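PDB 3W1Z: heat shock protein 16, which probably acts as a small heat shock protein chaperone that binds unfolded proteins, and assembles into a 16-meric oligomer. Local coordinates for the interface of chains A and B and the interface of chains A and C. Coordinates in Å, arbitrary orientation; residue numbers count along the deposited sequence, not the author numbering. Chains: chain A/B/C, Heat shock protein 16.

Contact 1: the interface of chains A and B. Residues chain A 15, 18, 21, 23, 103; chain B 91-93.
A:Val21 packs over one face of B:Trp92 and A:Asp15 OD1 lies off-centre above the other, in a contact between two subunits of a small heat shock protein of the alpha-crystallin family. The chain A side comes mostly from loop residues ahead of strand 39-43; the chain B side is the short strand 90-93. B:Trp92 hides the most surface of any residue here, 77 Å². The valine crosses B:Trp92 at about a right angle, with CB over the centre of the six-membered ring, 3.4 Å from its centroid, and CG2 over the five-membered ring. CG1, anti to the backbone N (chi1 -179°), lies 3.5 Å from B:Trp92 CZ2. Further along the benzo rim, A:Ser18 sets its CB 3.6 Å from B:Trp92 CZ3. A:Tyr23, poorly ordered, lies near the ring.

Polar contacts centre on the A:Asp15 carboxylate. OD1 accepts a hydrogen bond from the backbone N of B:Ser93 at 2.9 Å, met on the syn side but 34° out of the carboxylate plane. Within chain A, the backbone N of A:Thr103, on strand 98-105, donates to A:Asp15 OD2 at 3.1 Å, which helps fix the rotation of the carboxylate. That oxygen also lies 3.0 Å from the carbonyl O of B:Arg91; both are acceptors as normally drawn, so no hydrogen bond is assigned and the close approach is doubtful.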
loop_
_atom_site.group_PDB
_atom_site.type_symbol
_atom_site.label_atom_id
_atom_site.label_comp_id
_atom_site.label_asym_id
_atom_site.label_seq_id
_atom_site.Cartn_x
_atom_site.Cartn_y
_atom_site.Cartn_z
ATOM N N ASP A 15 13.280 -25.102 -24.848
ATOM C CA ASP A 15 13.777 -25.863 -25.986
ATOM C C ASP A 15 13.339 -25.221 -27.302
ATOM O O ASP A 15 12.152 -25.180 -27.623
ATOM C CB ASP A 15 13.325 -27.318 -25.892
ATOM C CG ASP A 15 13.753 -27.974 -24.591
ATOM O OD1 ASP A 15 12.929 -28.036 -23.654
ATOM O OD2 ASP A 15 14.915 -28.424 -24.502
ATOM N N SER A 18 11.155 -26.471 -31.365
ATOM C CA SER A 18 10.855 -27.878 -31.115
ATOM C C SER A 18 9.861 -28.483 -32.105
ATOM O O SER A 18 8.849 -27.869 -32.441
ATOM C CB SER A 18 10.336 -28.062 -29.688
ATOM O OG SER A 18 10.188 -29.438 -29.379
ATOM N N VAL A 21 6.863 -30.209 -29.224
ATOM C CA VAL A 21 5.832 -29.462 -28.504
ATOM C C VAL A 21 5.723 -28.009 -28.967
ATOM O O VAL A 21 6.718 -27.288 -29.025
ATOM C CB VAL A 21 6.090 -29.469 -26.975
ATOM C CG1 VAL A 21 4.994 -28.706 -26.240
ATOM C CG2 VAL A 21 6.197 -30.895 -26.449
ATOM N N TYR A 23 4.813 -24.348 -28.190
ATOM C CA TYR A 23 4.720 -23.520 -26.995
ATOM C C TYR A 23 3.430 -22.715 -27.003
ATOM O O TYR A 23 3.095 -22.043 -27.982
ATOM C CB TYR A 23 5.930 -22.594 -26.866
ATOM C CG TYR A 23 6.090 -21.994 -25.486
ATOM C CD1 TYR A 23 6.777 -22.673 -24.487
ATOM C CD2 TYR A 23 5.556 -20.750 -25.181
ATOM C CE1 TYR A 23 6.928 -22.128 -23.226
ATOM C CE2 TYR A 23 5.701 -20.196 -23.925
ATOM C CZ TYR A 23 6.388 -20.889 -22.950
ATOM O OH TYR A 23 6.533 -20.340 -21.695
ATOM N N THR A 103 17.740 -27.456 -25.445
ATOM C CA THR A 103 17.825 -28.068 -26.766
ATOM C C THR A 103 17.331 -27.125 -27.861
ATOM O O THR A 103 16.261 -26.531 -27.754
ATOM C CB THR A 103 17.039 -29.397 -26.828
ATOM O OG1 THR A 103 17.746 -30.405 -26.093
ATOM C CG2 THR A 103 16.868 -29.864 -28.268
ATOM N N ARG B 91 14.876 -33.599 -25.186
ATOM C CA ARG B 91 14.171 -32.909 -26.255
ATOM C C ARG B 91 13.365 -31.754 -25.676
ATOM O O ARG B 91 13.595 -30.595 -26.009
ATOM C CB ARG B 91 13.273 -33.879 -27.022
ATOM C CG ARG B 91 14.045 -34.926 -27.812
ATOM C CD ARG B 91 14.965 -34.270 -28.833
ATOM N NE ARG B 91 15.753 -35.244 -29.582
ATOM C CZ ARG B 91 16.999 -35.593 -29.277
ATOM N NH1 ARG B 91 17.606 -35.046 -28.232
ATOM N NH2 ARG B 91 17.640 -36.488 -30.017
ATOM N N TRP B 92 12.403 -32.090 -24.822
ATOM C CA TRP B 92 11.565 -31.102 -24.159
ATOM C C TRP B 92 11.677 -31.287 -22.648
ATOM O O TRP B 92 11.482 -32.393 -22.150
ATOM C CB TRP B 92 10.115 -31.298 -24.600
ATOM C CG TRP B 92 9.187 -30.210 -24.178
ATOM C CD1 TRP B 92 8.396 -30.192 -23.066
ATOM C CD2 TRP B 92 8.938 -28.982 -24.867
ATOM N NE1 TRP B 92 7.674 -29.025 -23.019
ATOM C CE2 TRP B 92 7.990 -28.262 -24.116
ATOM C CE3 TRP B 92 9.429 -28.419 -26.051
ATOM C CZ2 TRP B 92 7.523 -27.010 -24.502
ATOM C CZ3 TRP B 92 8.964 -27.175 -26.434
ATOM C CH2 TRP B 92 8.020 -26.484 -25.663
ATOM N N SER B 93 12.000 -30.224 -21.911
ATOM C CA SER B 93 12.082 -30.357 -20.458
ATOM C C SER B 93 11.249 -29.337 -19.689
ATOM O O SER B 93 11.561 -28.146 -19.667
ATOM C CB SER B 93 13.539 -30.231 -20.012
ATOM O OG SER B 93 13.627 -29.547 -18.774
#

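Contact 2: the interface of chains A and C. Residues chain A 38-41, 53; chain C 92-95, 97.
A:Asp40 and A:Ile39 meet C:Glu94 and C:Arg95 where strand 39-43 of one alpha-crystallin domain pairs antiparallel with strand 90-93 of its partner. A:Val41 and C:Trp92 exchange backbone hydrogen bonds, and C:Glu94 N donates to A:Ile39 O. Past the end of strand 90-93, side chains take over as acceptors. C:Glu94 OE1 receives the backbone N of A:Ile39 at 2.8 Å, from 42° above the carboxylate plane. A:Asp40 OD2 takes the backbone N of C:Arg95 at 2.8 Å on its syn side, while its CG packs 3.5 Å from C:Arg95 CB. The arginine side chain crosses this aspartate at about a right angle, and its bend at chi3 (69°) brings NE to A:Glu53 OE2 at 2.9 Å. This salt bridge uses the anti lone pair of the oxygen and lies in the guanidinium plane.

In the second shell, C:Phe97 covers one guanidinium face with CE1 and points its edge at A:Asp40 OD1. The indole NE1 of C:Trp92 donates to C:Glu94 OE2 at 2.9 Å, almost in the ring plane, steadying the carboxylate that holds A:Ile39. An alanine in place of C:Glu94 would probably leave the A:Ile39 N-H and the indole N-H without these acceptors and let the tryptophan ring turn more freely. This strand exchange fastens the two subunits of the two-fold A–C pair, likely the dimeric unit of the 16-mer.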
loop_
_atom_site.group_PDB
_atom_site.type_symbol
_atom_site.label_atom_id
_atom_site.label_comp_id
_atom_site.label_asym_id
_atom_site.label_seq_id
_atom_site.Cartn_x
_atom_site.Cartn_y
_atom_site.Cartn_z
ATOM N N SER A 38 21.067 -17.415 -21.406
ATOM C CA SER A 38 20.487 -16.720 -22.548
ATOM C C SER A 38 21.059 -17.216 -23.867
ATOM O O SER A 38 22.260 -17.460 -23.985
ATOM C CB SER A 38 20.673 -15.208 -22.415
ATOM O OG SER A 38 19.933 -14.703 -21.320
ATOM N N ILE A 39 20.191 -17.361 -24.860
ATOM C CA ILE A 39 20.592 -17.951 -26.129
ATOM C C ILE A 39 20.232 -17.097 -27.342
ATOM O O ILE A 39 19.078 -16.703 -27.523
ATOM C CB ILE A 39 20.004 -19.369 -26.292
ATOM C CG1 ILE A 39 20.646 -20.325 -25.285
ATOM C CG2 ILE A 39 20.205 -19.876 -27.712
ATOM C CD1 ILE A 39 20.133 -21.742 -25.375
ATOM N N ASP A 40 21.241 -16.808 -28.157
ATOM C CA ASP A 40 21.055 -16.158 -29.445
ATOM C C ASP A 40 21.345 -17.153 -30.563
ATOM O O ASP A 40 22.281 -17.940 -30.470
ATOM C CB ASP A 40 21.984 -14.953 -29.577
ATOM C CG ASP A 40 21.385 -13.692 -28.997
ATOM O OD1 ASP A 40 21.888 -12.598 -29.324
ATOM O OD2 ASP A 40 20.411 -13.793 -28.221
ATOM N N VAL A 41 20.536 -17.123 -31.614
ATOM C CA VAL A 41 20.735 -18.026 -32.742
ATOM C C VAL A 41 20.713 -17.261 -34.055
ATOM O O VAL A 41 19.769 -16.522 -34.338
ATOM C CB VAL A 41 19.657 -19.134 -32.790
ATOM C CG1 VAL A 41 19.817 -19.985 -34.043
ATOM C CG2 VAL A 41 19.729 -20.001 -31.543
ATOM N N GLU A 53 25.013 -17.554 -23.016
ATOM C CA GLU A 53 25.662 -16.855 -21.914
ATOM C C GLU A 53 25.812 -17.775 -20.710
ATOM O O GLU A 53 24.826 -18.286 -20.181
ATOM C CB GLU A 53 24.870 -15.607 -21.520
ATOM C CG GLU A 53 24.888 -14.498 -22.556
ATOM C CD GLU A 53 24.116 -13.275 -22.103
ATOM O OE1 GLU A 53 23.604 -13.285 -20.964
ATOM O OE2 GLU A 53 24.016 -12.308 -22.886
ATOM N N TRP C 92 16.817 -16.653 -33.193
ATOM C CA TRP C 92 16.352 -16.497 -31.817
ATOM C C TRP C 92 17.228 -15.506 -31.055
ATOM O O TRP C 92 18.452 -15.593 -31.111
ATOM C CB TRP C 92 16.369 -17.851 -31.106
ATOM C CG TRP C 92 15.499 -17.905 -29.894
ATOM C CD1 TRP C 92 15.887 -17.749 -28.595
ATOM C CD2 TRP C 92 14.087 -18.136 -29.867
ATOM N NE1 TRP C 92 14.802 -17.867 -27.760
ATOM C CE2 TRP C 92 13.684 -18.105 -28.517
ATOM C CE3 TRP C 92 13.123 -18.366 -30.853
ATOM C CZ2 TRP C 92 12.360 -18.296 -28.129
ATOM C CZ3 TRP C 92 11.810 -18.554 -30.466
ATOM C CH2 TRP C 92 11.440 -18.518 -29.116
ATOM N N SER C 93 16.614 -14.550 -30.360
ATOM C CA SER C 93 17.393 -13.609 -29.558
ATOM C C SER C 93 16.908 -13.460 -28.116
ATOM O O SER C 93 15.854 -12.874 -27.867
ATOM C CB SER C 93 17.384 -12.237 -30.237
ATOM O OG SER C 93 17.938 -11.245 -29.390
ATOM N N GLU C 94 17.674 -13.994 -27.169
ATOM C CA GLU C 94 17.489 -13.673 -25.755
ATOM C C GLU C 94 18.485 -12.648 -25.194
ATOM O O GLU C 94 18.296 -12.136 -24.091
ATOM C CB GLU C 94 17.492 -14.948 -24.910
ATOM C CG GLU C 94 16.231 -15.776 -25.083
ATOM C CD GLU C 94 16.422 -17.225 -24.695
ATOM O OE1 GLU C 94 17.461 -17.544 -24.080
ATOM O OE2 GLU C 94 15.536 -18.047 -25.011
ATOM N N ARG C 95 19.531 -12.339 -25.955
ATOM C CA ARG C 95 20.635 -11.545 -25.417
ATOM C C ARG C 95 20.385 -10.045 -25.486
ATOM O O ARG C 95 19.834 -9.536 -26.460
ATOM C CB ARG C 95 21.958 -11.898 -26.106
ATOM C CG ARG C 95 22.505 -13.270 -25.740
ATOM C CD ARG C 95 23.913 -13.468 -26.281
ATOM N NE ARG C 95 24.889 -12.625 -25.597
ATOM C CZ ARG C 95 26.068 -12.280 -26.106
ATOM N NH1 ARG C 95 26.420 -12.694 -27.316
ATOM N NH2 ARG C 95 26.893 -11.510 -25.411
ATOM N N PHE C 97 22.088 -6.231 -25.374
ATOM C CA PHE C 97 23.354 -5.556 -25.634
ATOM C C PHE C 97 23.284 -4.057 -25.371
ATOM O O PHE C 97 22.216 -3.447 -25.445
ATOM C CB PHE C 97 23.808 -5.811 -27.072
ATOM C CG PHE C 97 24.015 -7.261 -27.394
ATOM C CD1 PHE C 97 25.179 -7.907 -27.013
ATOM C CD2 PHE C 97 23.046 -7.978 -28.075
ATOM C CE1 PHE C 97 25.375 -9.241 -27.308
ATOM C CE2 PHE C 97 23.237 -9.314 -28.374
ATOM C CZ PHE C 97 24.403 -9.946 -27.988
#

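Contact 3: the interface of chains A and C. Residues chain A 89-94; chain C 39-41.
The backbones of A:Trp92-A:Ser93 and C:Val41-C:Asp40 pair antiparallel, an intersubunit strand exchange of the alpha-crystallin domain in small heat shock proteins. C:Val41 O is gripped by two donors, A:Arg91 N at 2.9 Å and A:Trp92 N at 3.3 Å, the latter in the carbonyl plane on a lone pair. C:Val41 N donates back to A:Trp92 O, and further along A:Glu94 N donates to C:Ile39 O.

A:Glu94 extends its side chain alongside C:Ile39, both pointing the same way, and its OE1 accepts the backbone N of C:Ile39 at 2.9 Å. This donor comes on the anti side, 17° out of the carboxylate plane. The other oxygen, OE2, takes the indole NE1 of A:Trp92 at 3.2 Å in a nearly straight bond (179° at H), in the ring plane but well above the plane of the carboxylate. One glutamate thus couples the indole to the partner strand. The tryptophan CB packs 3.9 Å from C:Val41 CB. C:Ile39 holds CG1 in the crowded position between the backbone N and carbonyl carbon (chi1 68°), which places it 3.5 Å from A:Glu94 OE1. Within the pair, C:Asp40 lays its carboxylate against A:Ser93, with CG 3.9 Å from the serine CA.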
loop_
_atom_site.group_PDB
_atom_site.type_symbol
_atom_site.label_atom_id
_atom_site.label_comp_id
_atom_site.label_asym_id
_atom_site.label_seq_id
_atom_site.Cartn_x
_atom_site.Cartn_y
_atom_site.Cartn_z
ATOM N N ASN A 89 28.176 -14.220 5.280
ATOM C CA ASN A 89 26.836 -14.420 4.758
ATOM C C ASN A 89 26.637 -13.785 3.395
ATOM O O ASN A 89 27.379 -12.882 3.005
ATOM C CB ASN A 89 25.795 -13.875 5.739
ATOM C CG ASN A 89 25.743 -14.660 7.038
ATOM O OD1 ASN A 89 26.752 -15.193 7.499
ATOM N ND2 ASN A 89 24.560 -14.735 7.633
ATOM N N GLN A 90 25.634 -14.264 2.670
ATOM C CA GLN A 90 25.221 -13.584 1.461
ATOM C C GLN A 90 24.380 -12.408 1.909
ATOM O O GLN A 90 23.325 -12.590 2.516
ATOM C CB GLN A 90 24.359 -14.496 0.590
ATOM C CG GLN A 90 25.061 -15.718 0.041
ATOM C CD GLN A 90 24.422 -16.211 -1.243
ATOM O OE1 GLN A 90 23.277 -15.875 -1.546
ATOM N NE2 GLN A 90 25.163 -17.000 -2.010
ATOM N N ARG A 91 24.846 -11.201 1.623
ATOM C CA ARG A 91 24.048 -10.018 1.899
ATOM C C ARG A 91 23.055 -9.801 0.766
ATOM O O ARG A 91 21.967 -9.266 0.972
ATOM C CB ARG A 91 24.932 -8.788 2.102
ATOM C CG ARG A 91 25.926 -8.930 3.244
ATOM C CD ARG A 91 26.141 -7.608 3.967
ATOM N NE ARG A 91 25.012 -7.260 4.827
ATOM C CZ ARG A 91 24.849 -7.717 6.066
ATOM N NH1 ARG A 91 25.739 -8.547 6.593
ATOM N NH2 ARG A 91 23.793 -7.346 6.778
ATOM N N TRP A 92 23.447 -10.218 -0.434
ATOM C CA TRP A 92 22.626 -10.031 -1.620
ATOM C C TRP A 92 22.857 -11.172 -2.607
ATOM O O TRP A 92 23.998 -11.582 -2.818
ATOM C CB TRP A 92 23.017 -8.705 -2.270
ATOM C CG TRP A 92 21.984 -8.113 -3.158
ATOM C CD1 TRP A 92 21.982 -8.104 -4.520
ATOM C CD2 TRP A 92 20.798 -7.423 -2.749
ATOM N NE1 TRP A 92 20.864 -7.454 -4.988
ATOM C CE2 TRP A 92 20.122 -7.028 -3.919
ATOM C CE3 TRP A 92 20.242 -7.104 -1.507
ATOM C CZ2 TRP A 92 18.917 -6.330 -3.884
ATOM C CZ3 TRP A 92 19.046 -6.412 -1.474
ATOM C CH2 TRP A 92 18.397 -6.032 -2.655
ATOM N N SER A 93 21.792 -11.692 -3.214
ATOM C CA SER A 93 21.967 -12.624 -4.329
ATOM C C SER A 93 21.047 -12.353 -5.517
ATOM O O SER A 93 19.835 -12.560 -5.434
ATOM C CB SER A 93 21.777 -14.067 -3.855
ATOM O OG SER A 93 23.025 -14.690 -3.606
ATOM N N GLU A 94 21.625 -11.890 -6.621
ATOM C CA GLU A 94 20.926 -11.858 -7.903
ATOM C C GLU A 94 21.298 -13.003 -8.848
ATOM O O GLU A 94 20.634 -13.217 -9.861
ATOM C CB GLU A 94 21.116 -10.504 -8.583
ATOM C CG GLU A 94 20.522 -9.353 -7.792
ATOM C CD GLU A 94 20.852 -8.004 -8.390
ATOM O OE1 GLU A 94 21.816 -7.922 -9.178
ATOM O OE2 GLU A 94 20.143 -7.026 -8.072
ATOM N N ILE C 39 24.346 -9.341 -9.687
ATOM C CA ILE C 39 25.440 -9.417 -8.725
ATOM C C ILE C 39 25.117 -10.219 -7.466
ATOM O O ILE C 39 23.965 -10.309 -7.040
ATOM C CB ILE C 39 25.930 -8.013 -8.291
ATOM C CG1 ILE C 39 24.860 -7.300 -7.462
ATOM C CG2 ILE C 39 26.333 -7.178 -9.500
ATOM C CD1 ILE C 39 25.326 -5.991 -6.871
ATOM N N ASP C 40 26.159 -10.804 -6.884
ATOM C CA ASP C 40 26.079 -11.424 -5.569
ATOM C C ASP C 40 27.046 -10.702 -4.642
ATOM O O ASP C 40 28.211 -10.513 -4.982
ATOM C CB ASP C 40 26.454 -12.905 -5.644
ATOM C CG ASP C 40 25.289 -13.786 -6.047
ATOM O OD1 ASP C 40 24.243 -13.241 -6.455
ATOM O OD2 ASP C 40 25.426 -15.025 -5.966
ATOM N N VAL C 41 26.563 -10.285 -3.478
ATOM C CA VAL C 41 27.428 -9.630 -2.505
ATOM C C VAL C 41 27.604 -10.507 -1.274
ATOM O O VAL C 41 26.626 -10.930 -0.656
ATOM C CB VAL C 41 26.880 -8.256 -2.079
ATOM C CG1 VAL C 41 27.865 -7.562 -1.151
ATOM C CG2 VAL C 41 26.603 -7.395 -3.299
#

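Contacts 2 and 3 are twin ends of the two-fold A–C interface, alike in pairing but not in every side chain: A:Ile39 to A:Val41 meet C:Trp92 to C:Glu94 in contact 2, and C:Ile39 to C:Val41 meet A:Trp92 to A:Glu94 in contact 3. Their C-alpha centres are about 25 Å apart, so the two subunits are fastened at both ends. Contact 1 lies about 17 Å from contact 2 and 32 Å from contact 3. It sets B:Trp92 and B:Ser93 against the N-terminal region of chain A. The same segment takes part in both kinds of interface, and so may help link dimer-type pairs into the 16-mer.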